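Local coordinates for protein 2-methyl-aconitate isomerase (Shewanella oneidensis, PDB 5K87) that isomerises 2-methyl-trans-aconitate to 2-methyl-cis-aconitate by base-catalysed proton abstraction, a step in propionate breakdown through the 2-methylcitrate cycle, at residues Phe215-Ile220 with Ile227-Glu232; Lys283-Ala288 with Leu308-Leu313. The protein carries 1 engineered substitution. All coordinates share one frame; numbering follows the deposited sequence.

Interactions 1 and 2 follow one another along the chain and meet where strand 225-230 runs parallel to strand 283-288; their centres are about 8 Å apart. The backbones join directly: I227 N sits 2.8 Å from K283 O, and A231 N is equally close to V287 O, both probable hydrogen bonds. Taken with the two antiparallel pairings, this gives the strand order 213-221, 225-230, 283-288, 308-314. The active site lies nearer interaction 2, which contains the substrate-binding K283; its side chain is about 6 Å from the bound malonate and about 4 Å from that of M323, inferred to be a proton donor/acceptor. From interaction 1, the F228 side chain is about 12 Å from malonate.

Interaction 1 (Phe215-Ile220 with Ile227-Glu232); sequences FNATMI and IFINAE
The F228 ring meets strand 215-220 with its edge: I220 CG2 comes up to CE2 at 3.7 Å, close to the ring plane, and T218 O also lies at the edge. Beyond strand 215-220, F228 also packs on A285 and V287 of strand 283-288 and on A329 and I330 of helix 324-334. The setting is a beta hairpin made of strands 213-221 and 225-230, antiparallel and twisted to 152° between segment directions. T218 and F228 form its hydrogen-bonded pair here. F228 N gives a nearly straight bond to T218 O (2.8 Å, 175° at the hydrogen), while the return bond from T218 N to F228 O is more bent, 150° at the hydrogen. F228 O also takes a CA-H...O contact from A217. T218 OG1 is hydrogen-bonded to L203 O and to L340 N, at the start of helix 340-344, tying the hairpin to both places.

On the sheet face carrying A217, M219, I227 and I229, the packing is aliphatic. With M219 CG anti to its carbonyl carbon, M219 and I227 lie side by side and point the same way, CG to CG1 at 4.1 Å; M219 continues to R265 and M266 of helix 249-266. In the conformer given here, I229 CG2 rests 3.7 Å from A217 CB and near N216 O, a buried carbonyl oxygen with no hydrogen-bond partner in the model.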
loop_
_atom_site.group_PDB
_atom_site.type_symbol
_atom_site.label_atom_id
_atom_site.label_comp_id
_atom_site.label_asym_id
_atom_site.label_seq_id
_atom_site.Cartn_x
_atom_site.Cartn_y
_atom_site.Cartn_z
ATOM N N PHE A 215 32.203 -1.994 14.298
ATOM C CA PHE A 215 31.178 -3.030 14.345
ATOM C C PHE A 215 31.722 -4.355 13.821
ATOM O O PHE A 215 32.202 -4.430 12.695
ATOM C CB PHE A 215 29.946 -2.595 13.533
ATOM C CG PHE A 215 29.410 -1.242 13.918
ATOM C CD1 PHE A 215 28.508 -1.108 14.963
ATOM C CD2 PHE A 215 29.814 -0.101 13.240
ATOM C CE1 PHE A 215 28.020 0.136 15.323
ATOM C CE2 PHE A 215 29.328 1.144 13.597
ATOM C CZ PHE A 215 28.431 1.263 14.641
ATOM N N ASN A 216 31.673 -5.397 14.648
ATOM C CA ASN A 216 31.917 -6.738 14.137
ATOM C C ASN A 216 30.839 -7.045 13.120
ATOM O O ASN A 216 29.670 -6.736 13.339
ATOM C CB ASN A 216 31.902 -7.782 15.251
ATOM C CG ASN A 216 33.252 -7.935 15.921
ATOM O OD1 ASN A 216 34.176 -8.520 15.355
ATOM N ND2 ASN A 216 33.372 -7.416 17.131
ATOM N N ALA A 217 31.242 -7.626 12.002
ATOM C CA ALA A 217 30.304 -7.881 10.925
ATOM C C ALA A 217 30.672 -9.136 10.173
ATOM O O ALA A 217 31.852 -9.454 10.009
ATOM C CB ALA A 217 30.266 -6.697 9.975
ATOM N N THR A 218 29.655 -9.856 9.718
ATOM C CA THR A 218 29.859 -10.880 8.713
ATOM C C THR A 218 29.295 -10.366 7.403
ATOM O O THR A 218 28.132 -9.962 7.329
ATOM C CB THR A 218 29.183 -12.208 9.077
ATOM O OG1 THR A 218 29.906 -12.821 10.147
ATOM C CG2 THR A 218 29.186 -13.144 7.880
ATOM N N MET A 219 30.130 -10.347 6.381
ATOM C CA MET A 219 29.728 -9.913 5.057
ATOM C C MET A 219 29.735 -11.119 4.143
ATOM O O MET A 219 30.781 -11.724 3.888
ATOM C CB MET A 219 30.682 -8.827 4.567
ATOM C CG MET A 219 30.452 -7.502 5.288
ATOM S SD MET A 219 31.758 -6.268 5.143
ATOM C CE MET A 219 32.958 -6.936 6.291
ATOM N N ILE A 220 28.550 -11.486 3.677
ATOM C CA ILE A 220 28.385 -12.696 2.892
ATOM C C ILE A 220 27.639 -12.397 1.600
ATOM O O ILE A 220 26.756 -11.537 1.561
ATOM C CB ILE A 220 27.657 -13.782 3.721
ATOM C CG1 ILE A 220 27.712 -15.139 3.022
ATOM C CG2 ILE A 220 26.220 -13.368 4.043
ATOM C CD1 ILE A 220 27.220 -16.282 3.888
ATOM N N ILE A 227 25.283 -7.620 4.859
ATOM C CA ILE A 227 26.129 -7.285 5.989
ATOM C C ILE A 227 25.340 -7.608 7.243
ATOM O O ILE A 227 24.268 -7.041 7.454
ATOM C CB ILE A 227 26.428 -5.780 6.007
ATOM C CG1 ILE A 227 27.069 -5.333 4.696
ATOM C CG2 ILE A 227 27.304 -5.432 7.190
ATOM C CD1 ILE A 227 26.764 -3.889 4.328
ATOM N N PHE A 228 25.862 -8.513 8.070
ATOM C CA PHE A 228 25.259 -8.837 9.355
ATOM C C PHE A 228 26.084 -8.240 10.494
ATOM O O PHE A 228 27.298 -8.435 10.552
ATOM C CB PHE A 228 25.223 -10.353 9.567
ATOM C CG PHE A 228 24.285 -11.084 8.653
ATOM C CD1 PHE A 228 22.917 -11.061 8.880
ATOM C CD2 PHE A 228 24.771 -11.827 7.593
ATOM C CE1 PHE A 228 22.049 -11.752 8.056
ATOM C CE2 PHE A 228 23.912 -12.517 6.763
ATOM C CZ PHE A 228 22.548 -12.481 6.995
ATOM N N ILE A 229 25.433 -7.528 11.400
ATOM C CA ILE A 229 26.116 -7.019 12.581
ATOM C C ILE A 229 25.353 -7.471 13.819
ATOM O O ILE A 229 24.199 -7.880 13.727
ATOM C CB ILE A 229 26.254 -5.489 12.523
ATOM C CG1 ILE A 229 24.892 -4.845 12.265
ATOM C CG2 ILE A 229 27.245 -5.087 11.426
ATOM C CD1 ILE A 229 24.981 -3.390 11.848
ATOM N N ASN A 230 26.004 -7.445 14.974
ATOM C CA ASN A 230 25.350 -7.838 16.209
ATOM C C ASN A 230 24.425 -6.734 16.707
ATOM O O ASN A 230 24.826 -5.569 16.791
ATOM C CB ASN A 230 26.367 -8.173 17.294
ATOM C CG ASN A 230 27.095 -9.475 17.029
ATOM O OD1 ASN A 230 26.556 -10.390 16.404
ATOM N ND2 ASN A 230 28.334 -9.564 17.504
ATOM N N ALA A 231 23.191 -7.101 17.047
ATOM C CA ALA A 231 22.213 -6.146 17.553
ATOM C C ALA A 231 22.780 -5.301 18.700
ATOM O O ALA A 231 22.591 -4.080 18.739
ATOM C CB ALA A 231 20.957 -6.868 18.006
ATOM N N GLU A 232 23.483 -5.943 19.630
ATOM C CA GLU A 232 23.952 -5.249 20.828
ATOM C C GLU A 232 24.961 -4.150 20.517
ATOM O O GLU A 232 25.053 -3.172 21.255
ATOM C CB GLU A 232 24.528 -6.231 21.854
ATOM C CG GLU A 232 25.827 -6.894 21.440
ATOM C CD GLU A 232 26.402 -7.772 22.539
ATOM O OE1 GLU A 232 25.793 -7.839 23.626
ATOM O OE2 GLU A 232 27.462 -8.394 22.315
#

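Interaction 2 (Lys283-Ala288 with Leu308-Leu313)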
loop_
_atom_site.group_PDB
_atom_site.type_symbol
_atom_site.label_atom_id
_atom_site.label_comp_id
_atom_site.label_asym_id
_atom_site.label_seq_id
_atom_site.Cartn_x
_atom_site.Cartn_y
_atom_site.Cartn_z
ATOM N N LYS A 283 22.353 -5.590 1.329
ATOM C CA LYS A 283 21.430 -5.404 2.438
ATOM C C LYS A 283 22.212 -5.318 3.745
ATOM O O LYS A 283 23.355 -5.795 3.835
ATOM C CB LYS A 283 20.462 -6.589 2.500
ATOM C CG LYS A 283 19.660 -6.791 1.215
ATOM C CD LYS A 283 18.759 -5.604 0.890
ATOM C CE LYS A 283 17.861 -5.886 -0.310
ATOM N NZ LYS A 283 17.086 -4.664 -0.709
ATOM N N ILE A 284 21.600 -4.714 4.758
ATOM C CA ILE A 284 22.154 -4.714 6.105
ATOM C C ILE A 284 21.137 -5.295 7.086
ATOM O O ILE A 284 19.930 -5.046 6.975
ATOM C CB ILE A 284 22.627 -3.298 6.532
ATOM C CG1 ILE A 284 23.331 -3.332 7.892
ATOM C CG2 ILE A 284 21.488 -2.279 6.477
ATOM C CD1 ILE A 284 24.159 -2.085 8.159
ATOM N N ALA A 285 21.631 -6.094 8.024
ATOM C CA ALA A 285 20.795 -6.800 8.985
ATOM C C ALA A 285 21.502 -6.896 10.323
ATOM O O ALA A 285 22.732 -6.810 10.407
ATOM C CB ALA A 285 20.462 -8.188 8.472
ATOM N N PHE A 286 20.727 -7.073 11.377
ATOM C CA PHE A 286 21.307 -7.278 12.694
ATOM C C PHE A 286 20.758 -8.534 13.355
ATOM O O PHE A 286 19.606 -8.919 13.123
ATOM C CB PHE A 286 21.241 -6.024 13.586
ATOM C CG PHE A 286 19.858 -5.466 13.822
ATOM C CD1 PHE A 286 19.282 -4.590 12.911
ATOM C CD2 PHE A 286 19.171 -5.747 14.993
ATOM C CE1 PHE A 286 18.032 -4.042 13.148
ATOM C CE2 PHE A 286 17.923 -5.195 15.232
ATOM C CZ PHE A 286 17.355 -4.344 14.307
ATOM N N VAL A 287 21.609 -9.182 14.153
ATOM C CA VAL A 287 21.317 -10.513 14.673
ATOM C C VAL A 287 21.476 -10.561 16.189
ATOM O O VAL A 287 22.198 -9.751 16.774
ATOM C CB VAL A 287 22.246 -11.590 14.039
ATOM C CG1 VAL A 287 22.167 -11.531 12.526
ATOM C CG2 VAL A 287 23.700 -11.432 14.505
ATOM N N ALA A 288 20.809 -11.521 16.816
ATOM C CA ALA A 288 20.930 -11.721 18.252
ATOM C C ALA A 288 20.533 -13.142 18.606
ATOM O O ALA A 288 19.834 -13.805 17.838
ATOM C CB ALA A 288 20.050 -10.736 18.996
ATOM N N LEU A 308 17.693 -18.027 16.501
ATOM C CA LEU A 308 18.276 -16.686 16.583
ATOM C C LEU A 308 17.234 -15.666 16.140
ATOM O O LEU A 308 16.171 -16.032 15.635
ATOM C CB LEU A 308 19.543 -16.557 15.719
ATOM C CG LEU A 308 19.342 -16.464 14.203
ATOM C CD1 LEU A 308 20.594 -15.904 13.556
ATOM C CD2 LEU A 308 18.998 -17.811 13.580
ATOM N N LEU A 309 17.543 -14.392 16.348
ATOM C CA LEU A 309 16.727 -13.285 15.861
ATOM C C LEU A 309 17.473 -12.582 14.747
ATOM O O LEU A 309 18.685 -12.365 14.843
ATOM C CB LEU A 309 16.493 -12.283 16.981
ATOM C CG LEU A 309 15.841 -12.867 18.229
ATOM C CD1 LEU A 309 15.588 -11.762 19.231
ATOM C CD2 LEU A 309 14.559 -13.610 17.901
ATOM N N VAL A 310 16.756 -12.223 13.682
ATOM C CA VAL A 310 17.332 -11.398 12.629
ATOM C C VAL A 310 16.336 -10.342 12.191
ATOM O O VAL A 310 15.168 -10.645 11.930
ATOM C CB VAL A 310 17.752 -12.213 11.382
ATOM C CG1 VAL A 310 18.540 -11.319 10.426
ATOM C CG2 VAL A 310 18.578 -13.448 11.760
ATOM N N ARG A 311 16.810 -9.105 12.121
ATOM C CA ARG A 311 16.049 -7.988 11.570
ATOM C C ARG A 311 16.849 -7.466 10.392
ATOM O O ARG A 311 18.072 -7.381 10.471
ATOM C CB ARG A 311 15.907 -6.891 12.616
ATOM C CG ARG A 311 14.588 -6.901 13.364
ATOM C CD ARG A 311 14.296 -8.206 14.081
ATOM N NE ARG A 311 13.122 -8.042 14.931
ATOM C CZ ARG A 311 12.438 -9.040 15.482
ATOM N NH1 ARG A 311 12.805 -10.302 15.303
ATOM N NH2 ARG A 311 11.390 -8.765 16.234
ATOM N N ALA A 312 16.190 -7.108 9.296
ATOM C CA ALA A 312 16.916 -6.586 8.143
ATOM C C ALA A 312 16.289 -5.306 7.637
ATOM O O ALA A 312 15.090 -5.074 7.823
ATOM C CB ALA A 312 16.963 -7.614 7.031
ATOM N N LEU A 313 17.099 -4.474 6.997
ATOM C CA LEU A 313 16.587 -3.296 6.310
ATOM C C LEU A 313 16.532 -3.541 4.820
ATOM O O LEU A 313 17.340 -4.288 4.272
ATOM C CB LEU A 313 17.466 -2.067 6.584
ATOM C CG LEU A 313 17.237 -1.363 7.917
ATOM C CD1 LEU A 313 17.941 -2.106 9.046
ATOM C CD2 LEU A 313 17.709 0.087 7.839
HETATM O O HOH W 1 19.430 -2.858 3.142
#
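This is a buried antiparallel strand pairing, K283-A288 against L308-L313, between the strand beside the 213-230 hairpin and the one that pairs onward with strand 352-357. Five backbone hydrogen bonds hold it, among them L313 N to I284 O, almost perfectly straight at 179°. F286 and R311 pair through both their N-H groups and carry the main side-chain contact. F286 CG sits between its backbone N and carbonyl carbon (chi1 58°), and R311 CB stands over one face of the ring, displaced toward the rim, a CH-pi contact with CZ nearest at 3.4 Å. Ring and guanidinium planes are 49° apart. An alanine in place of F286 would probably open a gap over R311 CB and CG and leave the arginine chain freer to shift. R311 NE hydrogen-bonds to E240 O, and the guanidinium makes a cation-pi contact with Y293.

PrpF belongs to the diaminopimelate epimerase clan, and this strand pair borders its substrate site. At the K283 end a water bridges the strands, accepting from I284 N at 3.3 Å and donating to L313 O at 2.8 Å. The substrate-binding K283 extends past L313, its NZ hydrogen-bonded to H280 ND1 and to OG of S314, another substrate-binding residue.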